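Beta-glucoside phosphorylase BglX (Unidentified, PDB 5VQE) cleaves beta-glucosides by phosphorolysis, probably through a covalent glucosyl-enzyme intermediate as in other retaining members of glycoside hydrolase family 3. Local coordinates at residues Y145-D150 with T190-F195; E236-A241 with G283-D288; M175-C180 with Q228-D233. All coordinates share one frame; numbering follows the deposited sequence.

Contact 1 (Y145-D150 with T190-F195); sequences YEPIID and TTIKHF. With G2F (2-deoxy-2-fluoro-alpha-D-glucopyranose), chain B.
Ile148 and Lys193 bridge the loop 145-150 to strand 191-193 with CA atoms 5.0 Å apart, and backbone hydrogen bonds run from Thr191 N to Glu146 O, Lys193 N to Pro147 O and Ile149 N to Lys193 O. The pairing belongs to the TIM-barrel-type domain of this family 3 enzyme and forms one wall of the glucose pocket; cis peptide bonds precede both Pro147 and His194. Lys193 buries the most area here. Its CG sits between the backbone N and the carbonyl carbon (chi1 67°), and the extended chain beyond it passes obliquely over Ile148, where CE comes within 3.3 Å of Ile148 CG1, tighter than ordinary carbon packing. At the end of this chain NZ donates to Tyr145 O at 2.7 Å, nearly along the C=O axis. It also meets Glu146 OE2 in a longer salt bridge of 3.3 Å, from above the carboxylate plane, and a water joins the same two atoms. O3 and O4 of the sugar each take a further hydrogen bond from NZ, so the ammonium is tied to protein and ligand at once. Ile149 CD1 packs on Ile192 CB, the two side chains crossing. Asp150 holds His194 at two atoms, the backbone N and ring ND1: OD1, which also accepts from Asp198 N, is met by the backbone N-H from above the carboxylate plane, while the carboxylate lies nearly coplanar with the imidazole. There OD2 takes ND1-H on its syn lone pair at 2.7 Å, leaving NE2 hydrogen-bonded to sugar O3 at 2.8 Å.

Contact 2 (E236-A241 with G283-D288); sequences ETLMSA and GLICTD. With G2F (2-deoxy-2-fluoro-alpha-D-glucopyranose), chain B.
Met239 and Asp288 meet at the sugar, at the C-terminal end of two parallel strands, 237-240 and 284-287, of the TIM-barrel-type domain. The strands pair in register from Thr237 with Leu284 to Ser240 with Thr287, and five backbone hydrogen bonds run from Leu284 N to Glu236 O through to Asp288 N to Ser240 O. Met239 has CG anti to the backbone N (chi1 -176°), and the extended chain sets SD 3.5 Å from Asp288 OD1. The bend at chi3 (-74°) then carries CE to 3.5 Å from sugar O4, and CE also lies 4.0 Å from Cys286 SG. Asp288 OD1 is covalently bonded to C1 of the 2-fluoro sugar at 1.4 Å, consistent with Asp288 being the nucleophile and the adduct a trapped glycosyl-enzyme. Ala241 CB packs against Asp288 CB at 4.0 Å. Thr237 and Leu284 lie side by side on the same face as Met239 and Cys286, Thr237 CG2 3.9 Å from Leu284 CB; the hydroxyl of Thr237 is taken up by Thr190, Thr191 and Trp143. Leu238, Ser240, Ile285 and Thr287 fill the other face, where Ile285 CG2 reaches Ser240 CB at 4.1 Å. Thr287 OG1 donates to the carbonyl O of the next residue, Asp288. Helix 268-278 covers this second face, with Leu275 on Leu238 and Met271 on Ser240 and Ile285, while strand 191-195 pairs along strand 237-244 on its other edge.

Contact 3 (M175-C180 with Q228-D233); sequences MAKAYC and QALIED
Leu230 supplies the apolar part of the contact between helix 169-184 and helix 216-232, whose short segments run nearly the same way, 24° apart, with axes 10.3 Å from each other. Its CD1 reaches across to Ala176 CB at 4.0 Å and to Cys180 SG at 4.2 Å, the two residues of segment 175-180 that point at the partner helix. Lys177 covers the outer side with its methylenes. CG stands beside the backbone N (chi1 -74°), and the extended chain beyond it lies across Asp233, CG 3.7 Å from OD2, then on to Ala229, with CE 3.8 Å from its carbonyl O. The opposite charges do not touch: Lys177 NZ and Asp233 OD1 are 5.1 Å apart. Water makes the polar links instead. One molecule donates to both Lys177 O and Asp233 OD2, joining backbone to carboxylate, and another donates to Ala229 O while weakly accepting from Lys177 NZ. An alanine at Lys177 would probably open a gap beside Asp233 and leave the water on Ala229 O without its ammonium partner. Asp233 OD2 also makes a long, weak ion pair with Arg184. Each helix precedes a parallel strand, 169-184 before 191-195 and 216-232 before 237-244, and with their near-parallel axes this is consistent with adjacent outer helices of a TIM-barrel-type beta/alpha domain.

Strand 191-195 is the common element: contact 1 lies on it, contact 2 lies on its neighbour 237-244, and the helices of contact 3 flank it in sequence. Contacts 1 and 2 are 8 Å apart between centres and are tied by Thr190 OG1 to Glu236 OE1 at 2.8 Å. Both reach the same sugar, one holding its O3 and O4, the other its C1; Asn92 and Arg163 add hydrogen bonds. Contact 3 is a layer further out, its centre about 10 Å from that of contact 1, and backs loop 145-150 where Ile149 CG2 packs on Ala176 CB at 3.5 Å. It lies about 15 Å from contact 2 and meets it only by adjoining in sequence.

Contact 1 (Y145-D150 with T190-F195)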
loop_
_atom_site.group_PDB
_atom_site.type_symbol
_atom_site.label_atom_id
_atom_site.label_comp_id
_atom_site.label_asym_id
_atom_site.label_seq_id
_atom_site.Cartn_x
_atom_site.Cartn_y
_atom_site.Cartn_z
ATOM N N TYR A 145 -1.452 -4.498 -6.854
ATOM C CA TYR A 145 -1.599 -5.160 -5.565
ATOM C C TYR A 145 -2.348 -4.243 -4.602
ATOM O O TYR A 145 -1.842 -3.914 -3.527
ATOM C CB TYR A 145 -0.227 -5.524 -4.991
ATOM C CG TYR A 145 0.484 -6.703 -5.614
ATOM C CD1 TYR A 145 -0.213 -7.768 -6.173
ATOM C CD2 TYR A 145 1.874 -6.771 -5.593
ATOM C CE1 TYR A 145 0.454 -8.857 -6.704
ATOM C CE2 TYR A 145 2.546 -7.855 -6.117
ATOM C CZ TYR A 145 1.839 -8.895 -6.666
ATOM O OH TYR A 145 2.535 -9.969 -7.184
ATOM N N GLU A 146 -3.525 -3.785 -5.008
ATOM C CA GLU A 146 -4.335 -2.849 -4.242
ATOM C C GLU A 146 -5.789 -3.074 -4.632
ATOM O O GLU A 146 -6.066 -3.588 -5.719
ATOM C CB GLU A 146 -3.938 -1.398 -4.531
ATOM C CG GLU A 146 -2.446 -1.116 -4.696
ATOM C CD GLU A 146 -1.667 -1.064 -3.397
ATOM O OE1 GLU A 146 -2.274 -0.867 -2.319
ATOM O OE2 GLU A 146 -0.422 -1.210 -3.463
ATOM N N PRO A 147 -6.745 -2.651 -3.794
ATOM C CA PRO A 147 -6.670 -1.792 -2.612
ATOM C C PRO A 147 -6.484 -2.494 -1.278
ATOM O O PRO A 147 -6.842 -3.651 -1.070
ATOM C CB PRO A 147 -8.027 -1.096 -2.623
ATOM C CG PRO A 147 -8.944 -2.172 -3.101
ATOM C CD PRO A 147 -8.149 -2.937 -4.151
ATOM N N ILE A 148 -5.911 -1.729 -0.363
ATOM C CA ILE A 148 -5.762 -2.134 1.026
ATOM C C ILE A 148 -7.093 -1.933 1.732
ATOM O O ILE A 148 -7.609 -0.810 1.796
ATOM C CB ILE A 148 -4.647 -1.330 1.706
ATOM C CG1 ILE A 148 -3.297 -1.743 1.107
ATOM C CG2 ILE A 148 -4.648 -1.541 3.225
ATOM C CD1 ILE A 148 -2.162 -0.840 1.473
ATOM N N ILE A 149 -7.649 -3.020 2.260
ATOM C CA ILE A 149 -8.909 -2.957 2.989
ATOM C C ILE A 149 -8.675 -3.385 4.430
ATOM O O ILE A 149 -9.590 -3.867 5.104
ATOM C CB ILE A 149 -10.000 -3.804 2.306
ATOM C CG1 ILE A 149 -9.543 -5.256 2.125
ATOM C CG2 ILE A 149 -10.382 -3.168 0.980
ATOM C CD1 ILE A 149 -10.663 -6.181 1.656
ATOM N N ASP A 150 -7.450 -3.195 4.917
ATOM C CA ASP A 150 -7.205 -3.253 6.349
ATOM C C ASP A 150 -7.949 -2.126 7.050
ATOM O O ASP A 150 -8.222 -1.074 6.467
ATOM C CB ASP A 150 -5.715 -3.125 6.657
ATOM C CG ASP A 150 -4.887 -4.217 6.019
ATOM O OD1 ASP A 150 -5.384 -5.357 5.925
ATOM O OD2 ASP A 150 -3.731 -3.928 5.634
ATOM N N THR A 190 -7.225 -5.979 -9.784
ATOM C CA THR A 190 -7.019 -5.481 -8.433
ATOM C C THR A 190 -6.832 -6.626 -7.442
ATOM O O THR A 190 -7.145 -7.788 -7.722
ATOM C CB THR A 190 -8.187 -4.601 -7.969
ATOM O OG1 THR A 190 -9.354 -5.408 -7.780
ATOM C CG2 THR A 190 -8.467 -3.490 -8.971
ATOM N N THR A 191 -6.314 -6.261 -6.266
ATOM C CA THR A 191 -5.922 -7.201 -5.215
ATOM C C THR A 191 -6.378 -6.634 -3.884
ATOM O O THR A 191 -5.824 -5.628 -3.431
ATOM C CB THR A 191 -4.406 -7.390 -5.183
ATOM O OG1 THR A 191 -3.917 -7.612 -6.507
ATOM C CG2 THR A 191 -4.005 -8.572 -4.273
ATOM N N ILE A 192 -7.342 -7.271 -3.233
ATOM C CA ILE A 192 -7.680 -6.862 -1.874
ATOM C C ILE A 192 -6.702 -7.505 -0.898
ATOM O O ILE A 192 -6.418 -8.707 -0.981
ATOM C CB ILE A 192 -9.141 -7.203 -1.535
ATOM C CG1 ILE A 192 -9.479 -8.672 -1.834
ATOM C CG2 ILE A 192 -10.076 -6.243 -2.273
ATOM C CD1 ILE A 192 -10.922 -9.058 -1.440
ATOM N N LYS A 193 -6.170 -6.692 0.019
ATOM C CA LYS A 193 -5.146 -7.097 0.978
ATOM C C LYS A 193 -5.351 -6.283 2.249
ATOM O O LYS A 193 -6.006 -5.239 2.219
ATOM C CB LYS A 193 -3.733 -6.896 0.396
ATOM C CG LYS A 193 -3.327 -5.438 0.153
ATOM C CD LYS A 193 -1.980 -5.355 -0.571
ATOM C CE LYS A 193 -1.420 -3.944 -0.582
ATOM N NZ LYS A 193 -0.194 -3.795 -1.432
ATOM N N HIS A 194 -4.808 -6.741 3.384
ATOM C CA HIS A 194 -4.003 -7.949 3.575
ATOM C C HIS A 194 -4.800 -8.984 4.387
ATOM O O HIS A 194 -5.054 -8.780 5.566
ATOM C CB HIS A 194 -2.711 -7.615 4.328
ATOM C CG HIS A 194 -1.874 -6.553 3.678
ATOM N ND1 HIS A 194 -2.046 -5.208 3.935
ATOM C CD2 HIS A 194 -0.844 -6.639 2.802
ATOM C CE1 HIS A 194 -1.165 -4.510 3.235
ATOM N NE2 HIS A 194 -0.420 -5.353 2.543
ATOM N N PHE A 195 -5.193 -10.068 3.766
ATOM C CA PHE A 195 -6.079 -11.023 4.418
ATOM C C PHE A 195 -5.284 -11.886 5.398
ATOM O O PHE A 195 -4.180 -12.335 5.073
ATOM C CB PHE A 195 -6.755 -11.884 3.360
ATOM C CG PHE A 195 -7.555 -13.037 3.910
ATOM C CD1 PHE A 195 -6.991 -14.293 4.018
ATOM C CD2 PHE A 195 -8.889 -12.871 4.266
ATOM C CE1 PHE A 195 -7.722 -15.357 4.509
ATOM C CE2 PHE A 195 -9.623 -13.937 4.761
ATOM C CZ PHE A 195 -9.034 -15.175 4.883
HETATM C C1 G2F B . 3.859 -7.918 0.996
HETATM C C2 G2F B . 3.120 -6.622 1.464
HETATM C C3 G2F B . 2.080 -6.242 0.369
HETATM C C4 G2F B . 2.821 -6.109 -0.997
HETATM C C5 G2F B . 3.535 -7.471 -1.301
HETATM C C6 G2F B . 4.370 -7.381 -2.640
HETATM O O3 G2F B . 1.591 -4.962 0.674
HETATM O O4 G2F B . 1.845 -5.932 -1.988
HETATM O O5 G2F B . 4.462 -7.729 -0.260
HETATM O O6 G2F B . 5.207 -6.262 -2.564
HETATM F F2 G2F B . 2.469 -6.854 2.624
HETATM O O HOH W 1 0.998 -1.115 -1.158
#

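Contact 2 (E236-A241 with G283-D288)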
loop_
_atom_site.group_PDB
_atom_site.type_symbol
_atom_site.label_atom_id
_atom_site.label_comp_id
_atom_site.label_asym_id
_atom_site.label_seq_id
_atom_site.Cartn_x
_atom_site.Cartn_y
_atom_site.Cartn_z
ATOM N N GLU A 236 -10.851 -9.299 -8.228
ATOM C CA GLU A 236 -10.286 -10.346 -9.069
ATOM C C GLU A 236 -9.300 -11.215 -8.302
ATOM O O GLU A 236 -9.286 -12.437 -8.480
ATOM C CB GLU A 236 -9.603 -9.741 -10.287
ATOM C CG GLU A 236 -10.550 -8.987 -11.209
ATOM C CD GLU A 236 -10.722 -7.532 -10.841
ATOM O OE1 GLU A 236 -10.155 -7.084 -9.815
ATOM O OE2 GLU A 236 -11.435 -6.829 -11.590
ATOM N N THR A 237 -8.474 -10.606 -7.453
ATOM C CA THR A 237 -7.441 -11.329 -6.734
ATOM C C THR A 237 -7.434 -10.859 -5.287
ATOM O O THR A 237 -7.967 -9.793 -4.953
ATOM C CB THR A 237 -6.046 -11.142 -7.361
ATOM O OG1 THR A 237 -5.486 -9.877 -6.975
ATOM C CG2 THR A 237 -6.101 -11.235 -8.898
ATOM N N LEU A 238 -6.832 -11.683 -4.435
ATOM C CA LEU A 238 -6.741 -11.440 -3.005
ATOM C C LEU A 238 -5.356 -11.855 -2.533
ATOM O O LEU A 238 -4.813 -12.869 -2.988
ATOM C CB LEU A 238 -7.834 -12.212 -2.257
ATOM C CG LEU A 238 -7.827 -12.213 -0.728
ATOM C CD1 LEU A 238 -9.248 -12.274 -0.215
ATOM C CD2 LEU A 238 -7.021 -13.389 -0.185
ATOM N N MET A 239 -4.782 -11.075 -1.631
ATOM C CA MET A 239 -3.449 -11.355 -1.108
ATOM C C MET A 239 -3.569 -11.868 0.321
ATOM O O MET A 239 -4.046 -11.152 1.211
ATOM C CB MET A 239 -2.553 -10.119 -1.165
ATOM C CG MET A 239 -1.127 -10.402 -0.708
ATOM S SD MET A 239 -0.010 -9.005 -0.890
ATOM C CE MET A 239 0.246 -8.993 -2.647
ATOM N N SER A 240 -3.135 -13.105 0.530
ATOM C CA SER A 240 -3.135 -13.732 1.847
ATOM C C SER A 240 -1.798 -13.469 2.527
ATOM O O SER A 240 -0.746 -13.893 2.034
ATOM C CB SER A 240 -3.403 -15.232 1.716
ATOM O OG SER A 240 -3.558 -15.838 2.998
ATOM N N ALA A 241 -1.833 -12.768 3.649
ATOM C CA ALA A 241 -0.632 -12.225 4.257
ATOM C C ALA A 241 -0.240 -13.043 5.478
ATOM O O ALA A 241 -0.875 -14.039 5.825
ATOM C CB ALA A 241 -0.836 -10.752 4.605
ATOM N N GLY A 283 -11.808 -15.916 -7.043
ATOM C CA GLY A 283 -10.689 -15.323 -7.748
ATOM C C GLY A 283 -9.351 -15.915 -7.344
ATOM O O GLY A 283 -9.261 -16.945 -6.676
ATOM N N LEU A 284 -8.290 -15.227 -7.755
ATOM C CA LEU A 284 -6.921 -15.681 -7.537
ATOM C C LEU A 284 -6.434 -15.280 -6.149
ATOM O O LEU A 284 -6.568 -14.121 -5.743
ATOM C CB LEU A 284 -6.007 -15.082 -8.609
ATOM C CG LEU A 284 -4.593 -15.645 -8.835
ATOM C CD1 LEU A 284 -3.979 -15.007 -10.050
ATOM C CD2 LEU A 284 -3.656 -15.377 -7.669
ATOM N N ILE A 285 -5.834 -16.227 -5.434
ATOM C CA ILE A 285 -5.218 -15.967 -4.135
ATOM C C ILE A 285 -3.704 -15.998 -4.312
ATOM O O ILE A 285 -3.148 -16.996 -4.786
ATOM C CB ILE A 285 -5.655 -16.994 -3.077
ATOM C CG1 ILE A 285 -7.157 -16.924 -2.823
ATOM C CG2 ILE A 285 -4.900 -16.761 -1.773
ATOM C CD1 ILE A 285 -7.681 -18.042 -1.944
ATOM N N CYS A 286 -3.033 -14.922 -3.926
ATOM C CA CYS A 286 -1.577 -14.902 -3.895
ATOM C C CYS A 286 -1.113 -14.620 -2.476
ATOM O O CYS A 286 -1.843 -14.031 -1.671
ATOM C CB CYS A 286 -0.993 -13.869 -4.866
ATOM S SG CYS A 286 -1.365 -12.143 -4.476
ATOM N N THR A 287 0.094 -15.073 -2.159
ATOM C CA THR A 287 0.656 -14.765 -0.857
ATOM C C THR A 287 1.254 -13.364 -0.868
ATOM O O THR A 287 1.544 -12.786 -1.919
ATOM C CB THR A 287 1.729 -15.778 -0.444
ATOM O OG1 THR A 287 2.911 -15.606 -1.232
ATOM C CG2 THR A 287 1.239 -17.217 -0.618
ATOM N N ASP A 288 1.394 -12.803 0.325
ATOM C CA ASP A 288 2.299 -11.684 0.489
ATOM C C ASP A 288 3.727 -12.195 0.342
ATOM O O ASP A 288 3.983 -13.403 0.393
ATOM C CB ASP A 288 2.081 -11.021 1.846
ATOM C CG ASP A 288 2.782 -9.686 1.962
ATOM O OD1 ASP A 288 2.978 -9.006 0.912
ATOM O OD2 ASP A 288 3.114 -9.350 3.109
HETATM C C1 G2F B . 3.859 -7.918 0.996
HETATM C C2 G2F B . 3.120 -6.622 1.464
HETATM C C3 G2F B . 2.080 -6.242 0.369
HETATM C C4 G2F B . 2.821 -6.109 -0.997
HETATM C C5 G2F B . 3.535 -7.471 -1.301
HETATM C C6 G2F B . 4.370 -7.381 -2.640
HETATM O O3 G2F B . 1.591 -4.962 0.674
HETATM O O4 G2F B . 1.845 -5.932 -1.988
HETATM O O5 G2F B . 4.462 -7.729 -0.260
HETATM O O6 G2F B . 5.207 -6.262 -2.564
HETATM F F2 G2F B . 2.469 -6.854 2.624
#

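Contact 3 (M175-C180 with Q228-D233)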
loop_
_atom_site.group_PDB
_atom_site.type_symbol
_atom_site.label_atom_id
_atom_site.label_comp_id
_atom_site.label_asym_id
_atom_site.label_seq_id
_atom_site.Cartn_x
_atom_site.Cartn_y
_atom_site.Cartn_z
ATOM N N MET A 175 -14.685 3.312 -0.407
ATOM C CA MET A 175 -13.482 3.793 -1.071
ATOM C C MET A 175 -12.820 2.686 -1.877
ATOM O O MET A 175 -12.373 2.910 -3.008
ATOM C CB MET A 175 -12.518 4.354 -0.025
ATOM C CG MET A 175 -13.046 5.573 0.720
ATOM S SD MET A 175 -12.943 7.035 -0.319
ATOM C CE MET A 175 -13.870 8.253 0.636
ATOM N N ALA A 176 -12.741 1.485 -1.310
ATOM C CA ALA A 176 -12.086 0.382 -2.007
ATOM C C ALA A 176 -12.859 -0.025 -3.257
ATOM O O ALA A 176 -12.260 -0.334 -4.291
ATOM C CB ALA A 176 -11.925 -0.807 -1.066
ATOM N N LYS A 177 -14.192 -0.049 -3.186
ATOM C CA LYS A 177 -14.972 -0.360 -4.382
ATOM C C LYS A 177 -14.732 0.672 -5.476
ATOM O O LYS A 177 -14.643 0.327 -6.663
ATOM C CB LYS A 177 -16.461 -0.415 -4.048
ATOM C CG LYS A 177 -16.926 -1.636 -3.275
ATOM C CD LYS A 177 -18.451 -1.560 -3.153
ATOM C CE LYS A 177 -19.057 -2.699 -2.375
ATOM N NZ LYS A 177 -20.537 -2.494 -2.233
ATOM N N ALA A 178 -14.647 1.945 -5.090
ATOM C CA ALA A 178 -14.385 3.016 -6.045
ATOM C C ALA A 178 -12.984 2.912 -6.639
ATOM O O ALA A 178 -12.803 3.111 -7.847
ATOM C CB ALA A 178 -14.573 4.371 -5.375
ATOM N N TYR A 179 -11.976 2.629 -5.808
ATOM C CA TYR A 179 -10.637 2.399 -6.335
ATOM C C TYR A 179 -10.679 1.314 -7.401
ATOM O O TYR A 179 -10.121 1.467 -8.495
ATOM C CB TYR A 179 -9.673 2.021 -5.201
ATOM C CG TYR A 179 -8.259 1.689 -5.665
ATOM C CD1 TYR A 179 -7.949 0.425 -6.153
ATOM C CD2 TYR A 179 -7.238 2.636 -5.613
ATOM C CE1 TYR A 179 -6.667 0.107 -6.579
ATOM C CE2 TYR A 179 -5.942 2.324 -6.045
ATOM C CZ TYR A 179 -5.671 1.056 -6.527
ATOM O OH TYR A 179 -4.408 0.713 -6.962
ATOM N N CYS A 180 -11.370 0.213 -7.104
ATOM C CA CYS A 180 -11.463 -0.874 -8.071
ATOM C C CYS A 180 -12.188 -0.431 -9.334
ATOM O O CYS A 180 -11.828 -0.851 -10.441
ATOM C CB CYS A 180 -12.171 -2.075 -7.453
ATOM S SG CYS A 180 -11.225 -2.897 -6.128
ATOM N N GLN A 228 -16.307 -9.717 2.366
ATOM C CA GLN A 228 -17.504 -10.148 1.651
ATOM C C GLN A 228 -17.969 -9.088 0.661
ATOM O O GLN A 228 -18.347 -9.413 -0.470
ATOM C CB GLN A 228 -18.622 -10.496 2.638
ATOM C CG GLN A 228 -18.415 -11.830 3.344
ATOM C CD GLN A 228 -19.528 -12.159 4.321
ATOM O OE1 GLN A 228 -19.754 -11.436 5.294
ATOM N NE2 GLN A 228 -20.232 -13.249 4.063
ATOM N N ALA A 229 -17.918 -7.812 1.050
ATOM C CA ALA A 229 -18.415 -6.752 0.176
ATOM C C ALA A 229 -17.560 -6.599 -1.076
ATOM O O ALA A 229 -18.092 -6.377 -2.170
ATOM C CB ALA A 229 -18.474 -5.426 0.936
ATOM N N LEU A 230 -16.234 -6.678 -0.936
ATOM C CA LEU A 230 -15.363 -6.552 -2.099
ATOM C C LEU A 230 -15.408 -7.805 -2.968
ATOM O O LEU A 230 -15.278 -7.719 -4.195
ATOM C CB LEU A 230 -13.934 -6.257 -1.647
ATOM C CG LEU A 230 -13.612 -4.765 -1.447
ATOM C CD1 LEU A 230 -13.589 -4.030 -2.785
ATOM C CD2 LEU A 230 -14.602 -4.114 -0.507
ATOM N N ILE A 231 -15.581 -8.974 -2.358
ATOM C CA ILE A 231 -15.723 -10.199 -3.135
ATOM C C ILE A 231 -16.959 -10.113 -4.019
ATOM O O ILE A 231 -16.907 -10.389 -5.223
ATOM C CB ILE A 231 -15.772 -11.417 -2.199
ATOM C CG1 ILE A 231 -14.399 -11.624 -1.549
ATOM C CG2 ILE A 231 -16.191 -12.670 -2.950
ATOM C CD1 ILE A 231 -14.402 -12.586 -0.376
ATOM N N GLU A 232 -18.091 -9.716 -3.437
ATOM C CA GLU A 232 -19.312 -9.598 -4.223
ATOM C C GLU A 232 -19.183 -8.524 -5.286
ATOM O O GLU A 232 -19.776 -8.645 -6.366
ATOM C CB GLU A 232 -20.497 -9.308 -3.304
ATOM C CG GLU A 232 -20.740 -10.398 -2.269
ATOM C CD GLU A 232 -20.796 -11.786 -2.886
ATOM O OE1 GLU A 232 -21.519 -11.959 -3.891
ATOM O OE2 GLU A 232 -20.101 -12.696 -2.377
ATOM N N ASP A 233 -18.399 -7.479 -5.013
ATOM C CA ASP A 233 -18.165 -6.413 -5.978
ATOM C C ASP A 233 -17.322 -6.871 -7.162
ATOM O O ASP A 233 -17.220 -6.129 -8.143
ATOM C CB ASP A 233 -17.505 -5.223 -5.260
ATOM C CG ASP A 233 -17.268 -4.013 -6.175
ATOM O OD1 ASP A 233 -18.247 -3.452 -6.717
ATOM O OD2 ASP A 233 -16.095 -3.601 -6.319
HETATM O O HOH W 2 -20.454 -5.642 -2.441
HETATM O O HOH W 3 -16.324 -1.418 -7.700
#